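Local coordinates for protein exopolyphosphatase (PDB 3MDQ) that probably hydrolyses inorganic polyphosphate, releasing phosphate from the chain end, as an exopolyphosphatase of the Ppx/GppA family, at residues M11-F16 with T82-S87; V38-G43 with D56-T61. All coordinates share one frame; numbering follows the deposited sequence. Where two conformers were deposited one is given.

Interaction 1: residues M11-F16 with T82-S87. With SO4 (sulfate ion), chain D; SO4 (sulfate ion), chain E.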
loop_
_atom_site.group_PDB
_atom_site.type_symbol
_atom_site.label_atom_id
_atom_site.label_comp_id
_atom_site.label_asym_id
_atom_site.label_seq_id
_atom_site.Cartn_x
_atom_site.Cartn_y
_atom_site.Cartn_z
HETATM N N MSE A 11 -2.810 3.206 9.349
HETATM C CA MSE A 11 -2.908 4.670 9.108
HETATM C C MSE A 11 -2.023 5.058 7.948
HETATM O O MSE A 11 -0.957 5.612 8.141
HETATM C CB MSE A 11 -2.502 5.466 10.340
HETATM C CG MSE A 11 -3.440 5.261 11.472
HETATM SE SE MSE A 11 -2.837 6.127 13.129
HETATM C CE MSE A 11 -2.819 7.973 12.546
ATOM N N GLY A 12 -2.487 4.770 6.754
ATOM C CA GLY A 12 -1.717 5.050 5.538
ATOM C C GLY A 12 -1.725 6.516 5.173
ATOM O O GLY A 12 -2.489 7.311 5.694
ATOM N N THR A 13 -0.835 6.887 4.268
ATOM C CA THR A 13 -0.671 8.275 3.888
ATOM C C THR A 13 -1.927 8.827 3.193
ATOM O O THR A 13 -2.339 9.951 3.440
ATOM C CB THR A 13 0.585 8.406 2.971
ATOM O OG1 THR A 13 1.735 7.989 3.712
ATOM C CG2 THR A 13 0.760 9.822 2.410
ATOM N N ASN A 14 -2.544 8.055 2.306
ATOM C CA ASN A 14 -3.752 8.466 1.642
ATOM C C ASN A 14 -4.997 7.906 2.317
ATOM O O ASN A 14 -5.979 8.623 2.531
ATOM C CB ASN A 14 -3.728 8.036 0.176
ATOM C CG ASN A 14 -2.747 8.808 -0.641
ATOM O OD1 ASN A 14 -2.105 9.756 -0.197
ATOM N ND2 ASN A 14 -2.581 8.360 -1.873
ATOM N N THR A 15 -4.978 6.606 2.575
ATOM C CA THR A 15 -6.149 5.867 2.983
ATOM C C THR A 15 -5.893 5.156 4.291
ATOM O O THR A 15 -4.826 4.564 4.502
ATOM C CB THR A 15 -6.484 4.829 1.906
ATOM O OG1 THR A 15 -6.683 5.533 0.656
ATOM C CG2 THR A 15 -7.738 3.981 2.289
ATOM N N PHE A 16 -6.856 5.257 5.230
ATOM C CA PHE A 16 -6.787 4.496 6.474
ATOM C C PHE A 16 -7.639 3.251 6.284
ATOM O O PHE A 16 -8.688 3.328 5.677
ATOM C CB PHE A 16 -7.370 5.277 7.683
ATOM C CG PHE A 16 -6.474 6.340 8.271
ATOM C CD1 PHE A 16 -5.398 6.853 7.602
ATOM C CD2 PHE A 16 -6.752 6.896 9.516
ATOM C CE1 PHE A 16 -4.585 7.820 8.169
ATOM C CE2 PHE A 16 -5.957 7.888 10.051
ATOM C CZ PHE A 16 -4.872 8.364 9.359
ATOM N N THR A 82 2.660 4.713 9.590
ATOM C CA THR A 82 3.745 4.424 8.631
ATOM C C THR A 82 4.296 5.735 8.023
ATOM O O THR A 82 4.592 6.653 8.793
ATOM C CB THR A 82 3.284 3.430 7.591
ATOM O OG1 THR A 82 2.061 3.881 6.958
ATOM C CG2 THR A 82 3.107 2.024 8.277
ATOM N N SER A 83 4.534 5.815 6.710
ATOM C CA SER A 83 5.354 6.906 6.138
ATOM C C SER A 83 4.957 8.335 6.602
ATOM O O SER A 83 5.811 9.104 7.042
ATOM C CB SER A 83 5.268 6.850 4.621
ATOM O OG SER A 83 6.063 7.873 4.050
ATOM N N ALA A 84 3.714 8.735 6.412
ATOM C CA ALA A 84 3.347 10.109 6.742
ATOM C C ALA A 84 3.480 10.375 8.253
ATOM O O ALA A 84 3.845 11.461 8.675
ATOM C CB ALA A 84 1.936 10.445 6.284
ATOM N N VAL A 85 3.201 9.374 9.063
ATOM C CA VAL A 85 3.300 9.525 10.518
ATOM C C VAL A 85 4.762 9.587 10.938
ATOM O O VAL A 85 5.222 10.553 11.592
ATOM C CB VAL A 85 2.571 8.399 11.243
ATOM C CG1 VAL A 85 2.781 8.492 12.767
ATOM C CG2 VAL A 85 1.056 8.383 10.917
ATOM N N ARG A 86 5.580 8.639 10.516
ATOM C CA ARG A 86 6.974 8.653 10.951
ATOM C C ARG A 86 7.788 9.854 10.400
ATOM O O ARG A 86 8.747 10.285 11.048
ATOM C CB ARG A 86 7.676 7.318 10.653
ATOM C CG ARG A 86 7.921 7.028 9.244
ATOM C CD ARG A 86 8.538 5.606 9.050
ATOM N NE ARG A 86 8.488 5.283 7.645
ATOM C CZ ARG A 86 7.779 4.313 7.080
ATOM N NH1 ARG A 86 7.093 3.452 7.792
ATOM N NH2 ARG A 86 7.772 4.204 5.756
ATOM N N SER A 87 7.377 10.361 9.236
ATOM C CA SER A 87 8.041 11.423 8.533
ATOM C C SER A 87 7.738 12.806 9.114
ATOM O O SER A 87 8.557 13.723 9.012
ATOM C CB SER A 87 7.565 11.389 7.070
ATOM O OG SER A 87 8.349 12.238 6.278
HETATM S S SO4 D . 1.422 4.553 2.551
HETATM O O1 SO4 D . 2.642 5.026 1.858
HETATM O O2 SO4 D . 0.188 5.101 1.904
HETATM O O3 SO4 D . 1.401 3.082 2.495
HETATM O O4 SO4 D . 1.713 4.970 3.915
HETATM S S SO4 E . -4.095 4.807 -1.976
HETATM O O1 SO4 E . -4.369 6.175 -2.524
HETATM O O2 SO4 E . -2.909 4.678 -1.169
HETATM O O3 SO4 E . -3.852 3.906 -3.148
HETATM O O4 SO4 E . -5.229 4.278 -1.200
HETATM O O HOH W 1 1.406 6.779 7.279
#

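Interaction 2: residues V38-G43 with D56-T61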
loop_
_atom_site.group_PDB
_atom_site.type_symbol
_atom_site.label_atom_id
_atom_site.label_comp_id
_atom_site.label_asym_id
_atom_site.label_seq_id
_atom_site.Cartn_x
_atom_site.Cartn_y
_atom_site.Cartn_z
ATOM N N VAL A 38 -8.188 9.771 3.935
ATOM C CA VAL A 38 -7.778 10.736 4.926
ATOM C C VAL A 38 -6.831 11.773 4.351
ATOM O O VAL A 38 -6.891 12.939 4.731
ATOM C CB VAL A 38 -7.092 10.025 6.132
ATOM C CG1 VAL A 38 -6.415 11.035 7.079
ATOM C CG2 VAL A 38 -8.160 9.195 6.909
ATOM N N GLY A 39 -5.937 11.399 3.446
ATOM C CA GLY A 39 -5.027 12.394 2.908
ATOM C C GLY A 39 -4.132 12.999 3.952
ATOM O O GLY A 39 -3.997 14.202 4.024
ATOM N N LEU A 40 -3.471 12.143 4.712
ATOM C CA LEU A 40 -2.552 12.554 5.762
ATOM C C LEU A 40 -1.364 13.306 5.173
ATOM O O LEU A 40 -0.728 14.144 5.825
ATOM C CB LEU A 40 -2.122 11.310 6.568
ATOM C CG LEU A 40 -1.716 11.490 7.991
ATOM C CD1 LEU A 40 -2.785 12.247 8.816
ATOM C CD2 LEU A 40 -1.360 10.106 8.541
ATOM N N GLY A 41 -1.010 12.986 3.935
ATOM C CA GLY A 41 0.173 13.596 3.309
ATOM C C GLY A 41 -0.112 14.928 2.628
ATOM O O GLY A 41 0.785 15.758 2.430
ATOM N N LYS A 42 -1.380 15.158 2.314
ATOM C CA LYS A 42 -1.800 16.317 1.541
ATOM C C LYS A 42 -1.386 17.607 2.220
ATOM O O LYS A 42 -1.663 17.824 3.404
ATOM C CB LYS A 42 -3.315 16.272 1.301
ATOM C CG LYS A 42 -3.849 17.469 0.508
ATOM C CD LYS A 42 -5.385 17.450 0.403
ATOM C CE LYS A 42 -5.883 16.483 -0.625
ATOM N NZ LYS A 42 -7.372 16.362 -0.555
ATOM N N GLY A 43 -0.732 18.481 1.474
ATOM C CA GLY A 43 -0.350 19.795 1.986
ATOM C C GLY A 43 0.875 19.804 2.897
ATOM O O GLY A 43 1.311 20.897 3.326
ATOM N N ASP A 56 -7.139 16.727 11.502
ATOM C CA ASP A 56 -8.575 16.706 11.767
ATOM C C ASP A 56 -9.302 15.604 10.980
ATOM O O ASP A 56 -10.183 14.920 11.517
ATOM C CB ASP A 56 -9.184 18.080 11.476
ATOM C CG ASP A 56 -8.866 19.078 12.556
ATOM O OD1 ASP A 56 -8.363 18.657 13.626
ATOM O OD2 ASP A 56 -9.085 20.283 12.331
ATOM N N ARG A 57 -8.924 15.399 9.720
ATOM C CA ARG A 57 -9.477 14.279 8.939
ATOM C C ARG A 57 -9.109 12.939 9.582
ATOM O O ARG A 57 -9.938 12.025 9.661
ATOM C CB ARG A 57 -9.035 14.307 7.464
ATOM C CG ARG A 57 -9.591 15.467 6.666
ATOM C CD ARG A 57 -9.234 15.372 5.187
ATOM N NE ARG A 57 -7.818 15.457 4.866
ATOM C CZ ARG A 57 -7.148 16.571 4.598
ATOM N NH1 ARG A 57 -7.738 17.770 4.615
ATOM N NH2 ARG A 57 -5.870 16.494 4.256
ATOM N N ALA A 58 -7.857 12.805 9.991
ATOM C CA ALA A 58 -7.393 11.574 10.644
ATOM C C ALA A 58 -8.216 11.255 11.914
ATOM O O ALA A 58 -8.651 10.117 12.106
ATOM C CB ALA A 58 -5.853 11.624 10.984
ATOM N N LEU A 59 -8.416 12.263 12.750
ATOM C CA LEU A 59 -9.208 12.089 13.964
ATOM C C LEU A 59 -10.658 11.753 13.660
ATOM O O LEU A 59 -11.257 10.908 14.320
ATOM C CB LEU A 59 -9.140 13.298 14.905
ATOM C CG LEU A 59 -8.031 13.292 15.940
ATOM C CD1 LEU A 59 -8.338 12.263 16.992
ATOM C CD2 LEU A 59 -6.689 13.024 15.329
ATOM N N ASP A 60 -11.233 12.409 12.664
ATOM C CA ASP A 60 -12.606 12.091 12.251
ATOM C C ASP A 60 -12.703 10.614 11.912
ATOM O O ASP A 60 -13.563 9.891 12.400
ATOM C CB ASP A 60 -12.987 12.924 11.032
ATOM C CG ASP A 60 -14.398 12.631 10.538
ATOM O OD1 ASP A 60 -15.336 12.724 11.357
ATOM O OD2 ASP A 60 -14.568 12.334 9.343
ATOM N N THR A 61 -11.786 10.141 11.093
ATOM C CA THR A 61 -11.813 8.758 10.665
ATOM C C THR A 61 -11.585 7.810 11.840
ATOM O O THR A 61 -12.267 6.794 11.950
ATOM C CB THR A 61 -10.764 8.512 9.572
ATOM O OG1 THR A 61 -11.206 9.167 8.372
ATOM C CG2 THR A 61 -10.576 7.017 9.265
HETATM O O HOH W 2 -4.040 18.864 4.266
#

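Interaction 1: residues M11-F16 with T82-S87
The turn of the hairpin between strands 5-11 and 15-24 holds two sulfate ions and probably corresponds to the first phosphate loop of the actin-like fold; here Thr13 and Met11 meet the start of helix 83-87. Thr13 lies closest to the helix. Its OG1 accepts a weak hydrogen bond from Ala84 N at 3.4 Å, bent to 133° at the hydrogen. The same OG1 packs on Ala84 CB at 3.6 Å. OG1 also donates to O4 of the sulfate of chain D, 3.0 Å away. OG1 stands beside the backbone N, anti to the carbonyl carbon (chi1 -61°), and hydroxyl and amide therefore bind the same ion. Thr13 N gives its hydrogen to two oxygens of that sulfate, the nearer being O2 at 3.1 Å. Water 1 fills the next place along the contact. It donates to Met11 O at 2.8 Å and bonds Thr82 OG1 at 3.0 Å, with a weak bond from Ala84 N. Next to these polar contacts Met11, present as selenomethionine, lays CE against Val85 CG2 at 4.2 Å. The turn continues to a second sulfate, of chain E, where Thr15 OG1 donates to O4 at 2.7 Å and Asn14 ND2 donates to O1. Gly140, Gly141 and Ser142 amides and Arg269 NE also bond the sulfates. Both ions probably come from the crystallisation liquor, and their places are consistent with phosphate sites. A glycine- and threonine-rich hairpin gripping an oxyanion with amide and hydroxyl groups is characteristic of the first phosphate loop in the actin-like ATPase fold.

Interaction 2: residues V38-G43 with D56-T61
The Arg57 chain bends at chi3 (-64°), which turns NE toward Val38 O. Val38 points CG1 anti to its backbone N, against the helix at Ala58. The bond from Arg57 NE to Val38 O is short, 2.7 Å, and nearly straight at 163°. Arg57 NH2 gives a second bond to Gly39 O at 3.0 Å. Both oxygens lie in the guanidinium plane, at its edge. Arg57 NH2 stands above the plane of the Gly39 carbonyl, while Lys42 N bonds the same oxygen from the opposite face. Water 2 links Arg57 NH2 to Lys42 O. The contact joins the loop after edge strand 27-37 to helix 52-71, which packs on the first sheet of the actin-like fold. An alanine in place of Arg57 would probably leave Val38 O without its bond and Gly39 O with one donor fewer, so that the loop could shift more easily. Apolar side chains add to the contact: Leu40 CD1 touches Ala58 CB at 3.8 Å. Val38 CG2 lies 3.4 Å from Thr61 OG1. Thr61 OG1 and Ser36 OG share a hydrogen bond.

How the interactions relate
Interactions 1 and 2 are neighbours, their centres about 9 Å apart. The sulfate-binding turn and the 38-43 loop join directly. Asn14 O lies 2.9 Å from Val38 N and 2.9 Å from Gly39 N, both probable hydrogen bonds. Thr13 O also packs on Leu40 CB at 3.4 Å. Phe16 CG meets Val38 CG2 at 3.6 Å, and the Phe16 side chain also touches Ala58 and Thr61 of interaction 2. Leu40 reaches Ala84 and Val85 of interaction 1. The sulfates bind at the 11-16 turn, the probable active-site side. Interaction 2 can be read as a second shell to the sulfate-binding turn, linking it to helix 52-71.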